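Local coordinates for protein Ent-copalyl diphosphate synthase (Streptomyces platensis, PDB 5BP8) that belongs to the predominantly helical terpene cyclases and carries a region related to the squalene-hopene cyclase C-terminal domain, at residues P94-S97 with P98-A102; A502-T505 with V506-A510; E178-Q182 with A183-E187. All coordinates share one frame; numbering follows the deposited sequence. Where two conformers were deposited one is given.

How the contacts relate
Along the chain the order is contact 1, contact 3, contact 2, and the three share no helix. Contact 1 starts helix 98-116 at the periphery, its centre about 31 Å from the centre of the chain; contact 3 spans the C-terminal end of helix 171-179 and the loop after it, about 25 Å out; contact 2 starts helix 504-518, about 11 Å from that centre. Contact centres lie about 35 Å (1 and 2), 39 Å (1 and 3) and 35 Å (2 and 3) apart, and none touch. Together they sample how this mainly helical chain begins and ends its helices: a side-chain capping box, a buried proline-led first turn, and an exit into a proline-rich loop.

Contact 1 (P94-S97 with P98-A102); sequences PHLS and PDDLA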
ATOM      1  N   PRO A  94      25.475 -17.222  13.368  1.00 51.41           N
ATOM      2  CA  PRO A  94      24.828 -17.104  12.052  1.00 49.37           C
ATOM      3  C   PRO A  94      24.347 -18.453  11.517  1.00 47.20           C
ATOM      4  O   PRO A  94      24.994 -19.475  11.753  1.00 44.31           O
ATOM      5  CB  PRO A  94      25.949 -16.549  11.167  1.00 50.08           C
ATOM      6  CG  PRO A  94      27.209 -17.071  11.785  1.00 50.76           C
ATOM      7  CD  PRO A  94      26.947 -17.117  13.267  1.00 51.73           C
ATOM      8  N   HIS A  95      23.212 -18.453  10.821  1.00 45.12           N
ATOM      9  CA  HIS A  95      22.815 -19.606  10.014  1.00 45.01           C
ATOM     10  C   HIS A  95      23.317 -19.423   8.578  1.00 42.40           C
ATOM     11  O   HIS A  95      23.438 -20.394   7.850  1.00 40.69           O
ATOM     12  CB  HIS A  95      21.290 -19.791   9.956  1.00 49.44           C
ATOM     13  CG  HIS A  95      20.594 -19.700  11.283  1.00 54.99           C
ATOM     14  ND1 HIS A  95      20.881 -20.538  12.342  1.00 60.33           N
ATOM     15  CD2 HIS A  95      19.585 -18.897  11.703  1.00 58.38           C
ATOM     16  CE1 HIS A  95      20.102 -20.233  13.367  1.00 60.63           C
ATOM     17  NE2 HIS A  95      19.305 -19.242  13.003  1.00 59.02           N
ATOM     18  N   LEU A  96      23.554 -18.172   8.167  1.00 37.05           N
ATOM     19  CA  LEU A  96      24.041 -17.857   6.825  1.00 33.71           C
ATOM     20  C   LEU A  96      25.441 -17.315   6.983  1.00 31.52           C
ATOM     21  O   LEU A  96      25.668 -16.377   7.753  1.00 30.27           O
ATOM     22  CB  LEU A  96      23.136 -16.815   6.144  1.00 32.13           C
ATOM     23  CG  LEU A  96      21.720 -17.282   5.750  1.00 32.63           C
ATOM     24  CD1 LEU A  96      20.847 -16.100   5.369  1.00 31.99           C
ATOM     25  CD2 LEU A  96      21.750 -18.273   4.600  1.00 32.13           C
ATOM     26  N   SER A  97      26.376 -17.897   6.238  1.00 30.53           N
ATOM     27  CA  SER A  97      27.774 -17.530   6.332  1.00 31.78           C
ATOM     28  C   SER A  97      28.004 -16.199   5.625  1.00 31.21           C
ATOM     29  O   SER A  97      27.178 -15.788   4.768  1.00 29.20           O
ATOM     30  CB  SER A  97      28.645 -18.603   5.649  1.00 32.29           C
ATOM     31  OG  SER A  97      28.340 -18.649   4.258  1.00 32.43           O
ATOM     32  N   PRO A  98      29.136 -15.553   5.919  1.00 31.79           N
ATOM     33  CA  PRO A  98      29.536 -14.386   5.131  1.00 31.51           C
ATOM     34  C   PRO A  98      29.520 -14.685   3.613  1.00 29.50           C
ATOM     35  O   PRO A  98      29.024 -13.862   2.850  1.00 26.92           O
ATOM     36  CB  PRO A  98      30.945 -14.081   5.651  1.00 33.26           C
ATOM     37  CG  PRO A  98      30.917 -14.563   7.072  1.00 34.23           C
ATOM     38  CD  PRO A  98      30.083 -15.815   7.027  1.00 33.38           C
ATOM     39  N   ASP A  99      29.982 -15.870   3.198  1.00 28.28           N
ATOM     40  CA  ASP A  99      29.908 -16.253   1.777  1.00 29.32           C
ATOM     41  C   ASP A  99      28.474 -16.327   1.229  1.00 26.90           C
ATOM     42  O   ASP A  99      28.226 -15.852   0.118  1.00 24.73           O
ATOM     43  CB  ASP A  99      30.622 -17.583   1.515  1.00 32.90           C
ATOM     44  CG  ASP A  99      32.140 -17.485   1.663  1.00 37.74           C
ATOM     45  OD1 ASP A  99      32.715 -16.376   1.690  1.00 43.37           O
ATOM     46  OD2 ASP A  99      32.773 -18.548   1.770  1.00 44.38           O
ATOM     47  N   ASP A 100      27.534 -16.900   1.990  1.00 25.89           N
ATOM     48  CA  ASP A 100      26.126 -16.907   1.570  1.00 25.82           C
ATOM     49  C   ASP A 100      25.586 -15.473   1.378  1.00 24.62           C
ATOM     50  O   ASP A 100      24.935 -15.158   0.363  1.00 22.55           O
ATOM     51  CB  ASP A 100      25.216 -17.602   2.593  1.00 28.79           C
ATOM     52  CG  ASP A 100      25.527 -19.081   2.778  1.00 32.04           C
ATOM     53  OD1 ASP A 100      25.529 -19.527   3.949  1.00 32.64           O
ATOM     54  OD2 ASP A 100      25.759 -19.793   1.775  1.00 31.83           O
ATOM     55  N   LEU A 101      25.853 -14.612   2.348  1.00 23.40           N
ATOM     56  CA  LEU A 101      25.374 -13.235   2.251  1.00 23.54           C
ATOM     57  C   LEU A 101      26.038 -12.473   1.124  1.00 22.78           C
ATOM     58  O   LEU A 101      25.355 -11.703   0.401  1.00 21.02           O
ATOM     59  CB  LEU A 101      25.591 -12.472   3.539  1.00 24.98           C
ATOM     60  CG  LEU A 101      24.894 -13.011   4.783  1.00 27.12           C
ATOM     61  CD1 LEU A 101      25.178 -12.059   5.934  1.00 27.79           C
ATOM     62  CD2 LEU A 101      23.407 -13.175   4.556  1.00 27.68           C
ATOM     63  N   ALA A 102      27.343 -12.696   0.967  1.00 21.22           N
ATOM     64  CA  ALA A 102      28.116 -12.049  -0.075  1.00 21.80           C
ATOM     65  C   ALA A 102      27.638 -12.419  -1.490  1.00 22.25           C
ATOM     66  O   ALA A 102      27.636 -11.552  -2.380  1.00 21.78           O
ATOM     67  CB  ALA A 102      29.586 -12.344   0.090  1.00 23.10           C
TER
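OD1 of D100 is held by two groups of S97: the backbone N at 2.9 Å, and more weakly the hydroxyl OG at 3.0 Å. The amide meets OD1 on the anti side of the carboxylate, 27° out of its plane, with a fairly straight N-H...O angle of 162°. In return D100 N donates to S97 OG over 3.0 Å, which completes a capping box with S97 as N-cap of helix 98-116. Both partners are set by torsions: S97 OG lies between its own backbone N and carbonyl carbon (chi1 64°), over the start of the helix, while D100 CG stands beside its backbone N, bringing the carboxylate back toward the cap. The acidic group close to the helix N-terminus probably gains from the helix dipole.

The first helical backbone bond runs from L101 N to S97 O, 3.0 Å. Next to the polar box, L96 CD1 meets L101 CD2 at 4.0 Å, the two leucines crossing at about a right angle, and L96 CD2 passes close to D100 OD1 and CB. P98 is the first residue of the helix.

L101 is buried against L82, E85 and L86 of helix 72-86, L96 reaches A55 on helix 47-57, and P98, D99 and A102 rest on P150 of a loop.

Contact 2 (A502-T505 with V506-A510); sequences APVT and VIRAA
P503 packs on V506 and I507 where helix 504-518 begins, an alpha-helical first turn with the proline at the N-cap position. Its carbonyl looks into the helix and its ring covers the side of the turn that V506 and I507 present.

V506 comes first. Its CB stands 3.9 Å from P503 CB, and the ring and the valine cross obliquely. With CG1 anti to the backbone N (chi1 168°), V506 brings CG1 to the CG corner of the ring and CG2 to its CB.

I507 N then donates to P503 O, 3.0 Å away, from within the carbonyl plane. The isoleucine's CG1 lies beside its backbone N (chi1 -64°), which carries the chain back over the start of the turn. There I507 CG1 passes 3.4 Å from P503 O. Its CD1 reaches 4.2 Å from P503 CD and also approaches A502 CB. Farther along, the same side chain meets T449 and E450 of helix 449-461 and Y491.

R508 N bonds to V504 O, its donor tilted 20° from the carbonyl plane. The aliphatic part of the arginine chain, in the conformer given, lies along the turn: CG packs by V504 O, and CD lies 4.2 Å from V504 CG1, before the guanidinium leads off.

A509 continues the backbone pattern by bonding to T505 O, and its methyl faces L15 of helix 7-20 and S270 of helix 260-274, which places helix 504-518 against both of these helices. A510, on the side of A453 and Y454, donates its amide N to V506 O at 3.1 Å.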
ATOM      1  N   ALA A 502       0.697  -5.862   0.469  1.00 16.19           N
ATOM      2  CA  ALA A 502      -0.558  -6.613   0.405  1.00 17.10           C
ATOM      3  C   ALA A 502      -1.359  -6.468   1.695  1.00 16.58           C
ATOM      4  O   ALA A 502      -0.983  -7.036   2.755  1.00 16.56           O
ATOM      5  CB  ALA A 502      -0.303  -8.097   0.141  1.00 18.11           C
ATOM      6  N   PRO A 503      -2.464  -5.724   1.618  1.00 16.27           N
ATOM      7  CA  PRO A 503      -3.403  -5.678   2.747  1.00 17.02           C
ATOM      8  C   PRO A 503      -4.333  -6.893   2.659  1.00 17.73           C
ATOM      9  O   PRO A 503      -5.380  -6.882   1.955  1.00 17.53           O
ATOM     10  CB  PRO A 503      -4.106  -4.370   2.541  1.00 17.08           C
ATOM     11  CG  PRO A 503      -4.215  -4.251   1.034  1.00 16.79           C
ATOM     12  CD  PRO A 503      -2.951  -4.920   0.490  1.00 17.24           C
ATOM     13  N   VAL A 504      -3.929  -7.949   3.351  1.00 17.53           N
ATOM     14  CA  VAL A 504      -4.465  -9.286   3.117  1.00 18.94           C
ATOM     15  C   VAL A 504      -5.969  -9.367   3.453  1.00 18.88           C
ATOM     16  O   VAL A 504      -6.735  -9.982   2.736  1.00 18.89           O
ATOM     17  CB  VAL A 504      -3.659 -10.342   3.919  1.00 19.53           C
ATOM     18  CG1 VAL A 504      -4.336 -11.709   3.886  1.00 20.07           C
ATOM     19  CG2 VAL A 504      -2.209 -10.416   3.413  1.00 20.51           C
ATOM     20  N   THR A 505      -6.380  -8.720   4.528  1.00 18.47           N
ATOM     21  CA  THR A 505      -7.777  -8.821   4.961  1.00 18.73           C
ATOM     22  C   THR A 505      -8.645  -8.024   3.992  1.00 18.68           C
ATOM     23  O   THR A 505      -9.753  -8.440   3.635  1.00 19.36           O
ATOM     24  CB  THR A 505      -7.931  -8.322   6.385  1.00 19.61           C
ATOM     25  OG1 THR A 505      -7.069  -9.099   7.247  1.00 20.49           O
ATOM     26  CG2 THR A 505      -9.382  -8.430   6.851  1.00 20.64           C
ATOM     27  N   VAL A 506      -8.112  -6.897   3.541  1.00 18.40           N
ATOM     28  CA  VAL A 506      -8.750  -6.122   2.468  1.00 18.73           C
ATOM     29  C   VAL A 506      -9.005  -6.976   1.225  1.00 19.12           C
ATOM     30  O   VAL A 506     -10.092  -6.953   0.625  1.00 19.53           O
ATOM     31  CB  VAL A 506      -7.933  -4.839   2.167  1.00 18.59           C
ATOM     32  CG1 VAL A 506      -8.398  -4.170   0.881  1.00 19.71           C
ATOM     33  CG2 VAL A 506      -8.065  -3.847   3.309  1.00 19.37           C
ATOM     34  N   ILE A 507      -8.006  -7.745   0.828  1.00 18.60           N
ATOM     35  CA  ILE A 507      -8.154  -8.595  -0.338  1.00 18.68           C
ATOM     36  C   ILE A 507      -9.189  -9.712  -0.085  1.00 19.08           C
ATOM     37  O   ILE A 507     -10.019  -9.981  -0.947  1.00 19.06           O
ATOM     38  CB  ILE A 507      -6.789  -9.171  -0.764  1.00 17.58           C
ATOM     39  CG1 ILE A 507      -5.850  -8.039  -1.200  1.00 17.74           C
ATOM     40  CG2 ILE A 507      -6.949 -10.165  -1.912  1.00 17.55           C
ATOM     41  CD1 ILE A 507      -4.388  -8.482  -1.316  1.00 17.82           C
ATOM     42  N   ARG A 508      -9.144 -10.321   1.091  1.00 20.12           N
ATOM     43  CA  ARG A 508     -10.096 -11.364   1.459  0.60 21.86           C
ATOM     44  C   ARG A 508     -11.523 -10.821   1.384  1.00 22.03           C
ATOM     45  O   ARG A 508     -12.439 -11.532   0.948  1.00 23.03           O
ATOM     46  CB  ARG A 508      -9.798 -11.950   2.844  0.60 23.67           C
ATOM     47  CG  ARG A 508      -8.481 -12.730   2.886  0.60 25.25           C
ATOM     48  CD  ARG A 508      -8.199 -13.429   4.205  0.60 28.08           C
ATOM     49  NE  ARG A 508      -8.888 -14.711   4.254  0.60 31.68           N
ATOM     50  CZ  ARG A 508      -8.524 -15.770   4.984  0.60 33.54           C
ATOM     51  NH1 ARG A 508      -7.434 -15.764   5.765  0.60 33.55           N
ATOM     52  NH2 ARG A 508      -9.271 -16.866   4.920  0.60 35.97           N
ATOM     53  N   ALA A 509     -11.711  -9.562   1.789  1.00 20.92           N
ATOM     54  CA  ALA A 509     -13.051  -8.964   1.761  1.00 21.82           C
ATOM     55  C   ALA A 509     -13.515  -8.730   0.334  1.00 21.82           C
ATOM     56  O   ALA A 509     -14.681  -8.935   0.002  1.00 21.82           O
ATOM     57  CB  ALA A 509     -13.098  -7.684   2.579  1.00 21.32           C
ATOM     58  N   ALA A 510     -12.590  -8.324  -0.531  1.00 21.45           N
ATOM     59  CA  ALA A 510     -12.881  -8.163  -1.926  1.00 20.86           C
ATOM     60  C   ALA A 510     -13.271  -9.479  -2.597  1.00 20.93           C
ATOM     61  O   ALA A 510     -14.202  -9.523  -3.422  1.00 21.63           O
ATOM     62  CB  ALA A 510     -11.697  -7.515  -2.645  1.00 20.98           C
TER

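Contact 3 (E178-Q182 with A183-E187); sequences EMTEQ and APLPE
M179 O accepts two amides as the chain leaves helix 171-179: Q182 N at 3.0 Å and, weakly, A183 N at 3.1 Å with a bent N-H...O angle of 133°. T180 is the first residue to depart from helical backbone angles; farther on, A183 is extended and P184 to P186 are polyproline-II-like. The turn is further closed by a CA-H...O contact, nearly straight at 164°, from T180 CA to A183 O over 3.1 Å.

Two side chains reach across. Selenomethionine M179 leaves with CG anti to the backbone N (chi1 -172°) and bends at its last torsion, bringing methyl CE alongside the loop, 3.8 Å from P184 O and 4.0 Å from P186 CD. It meets P186 tip to tip, while its CG brushes A183 CB. Beside it, T180 CG2 packs against L185, 3.6 Å from its backbone N and 3.9 Å from its CD1. T180 puts its hydroxyl between the backbone N and carbonyl carbon, and CG2 is thereby left beside the N, pointing at the leucine. The buried OG1 is gripped from beyond the turn, by V176 O and R202 NH1 and more weakly by R177 O, which fixes the rotation of the side chain.

L185 contacts L193 and V196 of helix 193-196, where T180 also touches V196. The backbone of L185 pairs with R202, and L185 O takes a bond from W190 NE1, so the loop joining helix 171-179 to helix 193-196 is also held to W190 and R202.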
ATOM      1  N   GLU A 178      18.898  19.390   4.857  1.00 22.24           N
ATOM      2  CA  GLU A 178      19.320  20.667   5.382  1.00 24.29           C
ATOM      3  C   GLU A 178      18.143  21.370   6.077  1.00 23.06           C
ATOM      4  O   GLU A 178      18.299  21.896   7.178  1.00 23.53           O
ATOM      5  CB  GLU A 178      19.938  21.555   4.302  1.00 27.71           C
ATOM      6  CG  GLU A 178      20.454  22.847   4.927  1.00 31.24           C
ATOM      7  CD  GLU A 178      21.160  23.772   3.961  1.00 35.07           C
ATOM      8  OE1 GLU A 178      21.243  23.448   2.748  1.00 38.17           O
ATOM      9  OE2 GLU A 178      21.624  24.838   4.445  1.00 37.53           O
HETATM   10  N   MSE A 179      16.967  21.357   5.449  1.00 22.47           N
HETATM   11  CA  MSE A 179      15.802  22.011   6.049  1.00 22.42           C
HETATM   12  C   MSE A 179      15.505  21.459   7.427  1.00 22.38           C
HETATM   13  O   MSE A 179      15.180  22.214   8.332  1.00 21.17           O
HETATM   14  CB  MSE A 179      14.549  21.948   5.164  1.00 22.80           C
HETATM   15  CG  MSE A 179      13.414  22.821   5.730  1.00 24.10           C
HETATM   16 SE   MSE A 179      11.661  22.337   4.973  0.65 25.11          SE
HETATM   17  CE  MSE A 179      11.333  20.687   6.002  1.00 25.05           C
ATOM     18  N   THR A 180      15.611  20.141   7.606  1.00 21.70           N
ATOM     19  CA  THR A 180      15.234  19.502   8.863  1.00 21.60           C
ATOM     20  C   THR A 180      16.276  19.645   9.993  1.00 22.72           C
ATOM     21  O   THR A 180      16.086  19.100  11.080  1.00 23.31           O
ATOM     22  CB  THR A 180      14.775  18.023   8.664  1.00 22.21           C
ATOM     23  OG1 THR A 180      15.771  17.276   7.963  1.00 23.65           O
ATOM     24  CG2 THR A 180      13.494  17.977   7.864  1.00 23.32           C
ATOM     25  N   GLU A 181      17.331  20.426   9.760  1.00 22.67           N
ATOM     26  CA  GLU A 181      18.158  20.940  10.852  1.00 24.08           C
ATOM     27  C   GLU A 181      17.471  22.109  11.576  1.00 23.12           C
ATOM     28  O   GLU A 181      17.791  22.402  12.736  1.00 21.80           O
ATOM     29  CB  GLU A 181      19.526  21.366  10.324  1.00 27.24           C
ATOM     30  CG  GLU A 181      20.280  20.203   9.678  1.00 31.29           C
ATOM     31  CD  GLU A 181      21.554  20.607   8.964  1.00 37.03           C
ATOM     32  OE1 GLU A 181      22.031  21.758   9.140  1.00 43.75           O
ATOM     33  OE2 GLU A 181      22.079  19.763   8.207  1.00 42.61           O
ATOM     34  N   GLN A 182      16.523  22.777  10.899  1.00 21.64           N
ATOM     35  CA  GLN A 182      15.884  23.959  11.476  1.00 22.17           C
ATOM     36  C   GLN A 182      14.364  23.925  11.605  1.00 21.52           C
ATOM     37  O   GLN A 182      13.780  24.800  12.253  1.00 21.49           O
ATOM     38  CB  GLN A 182      16.298  25.221  10.700  1.00 23.31           C
ATOM     39  CG  GLN A 182      15.697  25.366   9.322  1.00 23.89           C
ATOM     40  CD  GLN A 182      15.978  26.746   8.728  1.00 25.19           C
ATOM     41  OE1 GLN A 182      15.186  27.673   8.906  1.00 27.31           O
ATOM     42  NE2 GLN A 182      17.103  26.895   8.078  1.00 24.81           N
ATOM     43  N   ALA A 183      13.728  22.946  10.971  1.00 20.60           N
ATOM     44  CA  ALA A 183      12.292  22.823  10.965  1.00 20.88           C
ATOM     45  C   ALA A 183      11.918  21.363  10.881  1.00 20.73           C
ATOM     46  O   ALA A 183      12.656  20.569  10.286  1.00 22.28           O
ATOM     47  CB  ALA A 183      11.692  23.576   9.779  1.00 20.67           C
ATOM     48  N   PRO A 184      10.733  21.022  11.381  1.00 20.42           N
ATOM     49  CA  PRO A 184      10.377  19.614  11.398  1.00 19.93           C
ATOM     50  C   PRO A 184      10.056  19.048  10.032  1.00 19.98           C
ATOM     51  O   PRO A 184       9.469  19.729   9.178  1.00 19.24           O
ATOM     52  CB  PRO A 184       9.150  19.566  12.293  1.00 20.51           C
ATOM     53  CG  PRO A 184       8.621  20.961  12.313  1.00 20.52           C
ATOM     54  CD  PRO A 184       9.757  21.869  12.076  1.00 20.47           C
ATOM     55  N   LEU A 185      10.453  17.794   9.827  1.00 19.55           N
ATOM     56  CA  LEU A 185      10.020  17.036   8.670  1.00 20.25           C
ATOM     57  C   LEU A 185       8.491  17.105   8.571  1.00 20.28           C
ATOM     58  O   LEU A 185       7.821  16.942   9.582  1.00 19.62           O
ATOM     59  CB  LEU A 185      10.471  15.583   8.889  1.00 20.36           C
ATOM     60  CG  LEU A 185      10.336  14.604   7.718  1.00 21.63           C
ATOM     61  CD1 LEU A 185      11.191  15.064   6.551  1.00 21.69           C
ATOM     62  CD2 LEU A 185      10.787  13.236   8.186  1.00 21.62           C
ATOM     63  N   PRO A 186       7.917  17.369   7.364  1.00 19.29           N
ATOM     64  CA  PRO A 186       6.454  17.297   7.284  1.00 19.54           C
ATOM     65  C   PRO A 186       5.882  15.947   7.731  1.00 19.82           C
ATOM     66  O   PRO A 186       6.490  14.882   7.487  1.00 19.09           O
ATOM     67  CB  PRO A 186       6.158  17.536   5.797  1.00 19.18           C
ATOM     68  CG  PRO A 186       7.324  18.349   5.314  1.00 19.77           C
ATOM     69  CD  PRO A 186       8.504  17.833   6.104  1.00 19.65           C
ATOM     70  N   GLU A 187       4.702  16.003   8.353  1.00 20.51           N
ATOM     71  CA  GLU A 187       4.063  14.816   8.897  1.00 20.76           C
ATOM     72  C   GLU A 187       3.955  13.670   7.883  1.00 19.62           C
ATOM     73  O   GLU A 187       4.167  12.515   8.237  1.00 19.54           O
ATOM     74  CB  GLU A 187       2.680  15.150   9.438  1.00 23.71           C
ATOM     75  CG  GLU A 187       2.718  15.955  10.714  1.00 27.33           C
ATOM     76  CD  GLU A 187       1.353  16.061  11.373  1.00 32.51           C
ATOM     77  OE1 GLU A 187       0.376  15.424  10.894  1.00 35.10           O
ATOM     78  OE2 GLU A 187       1.279  16.803  12.364  1.00 37.62           O
TER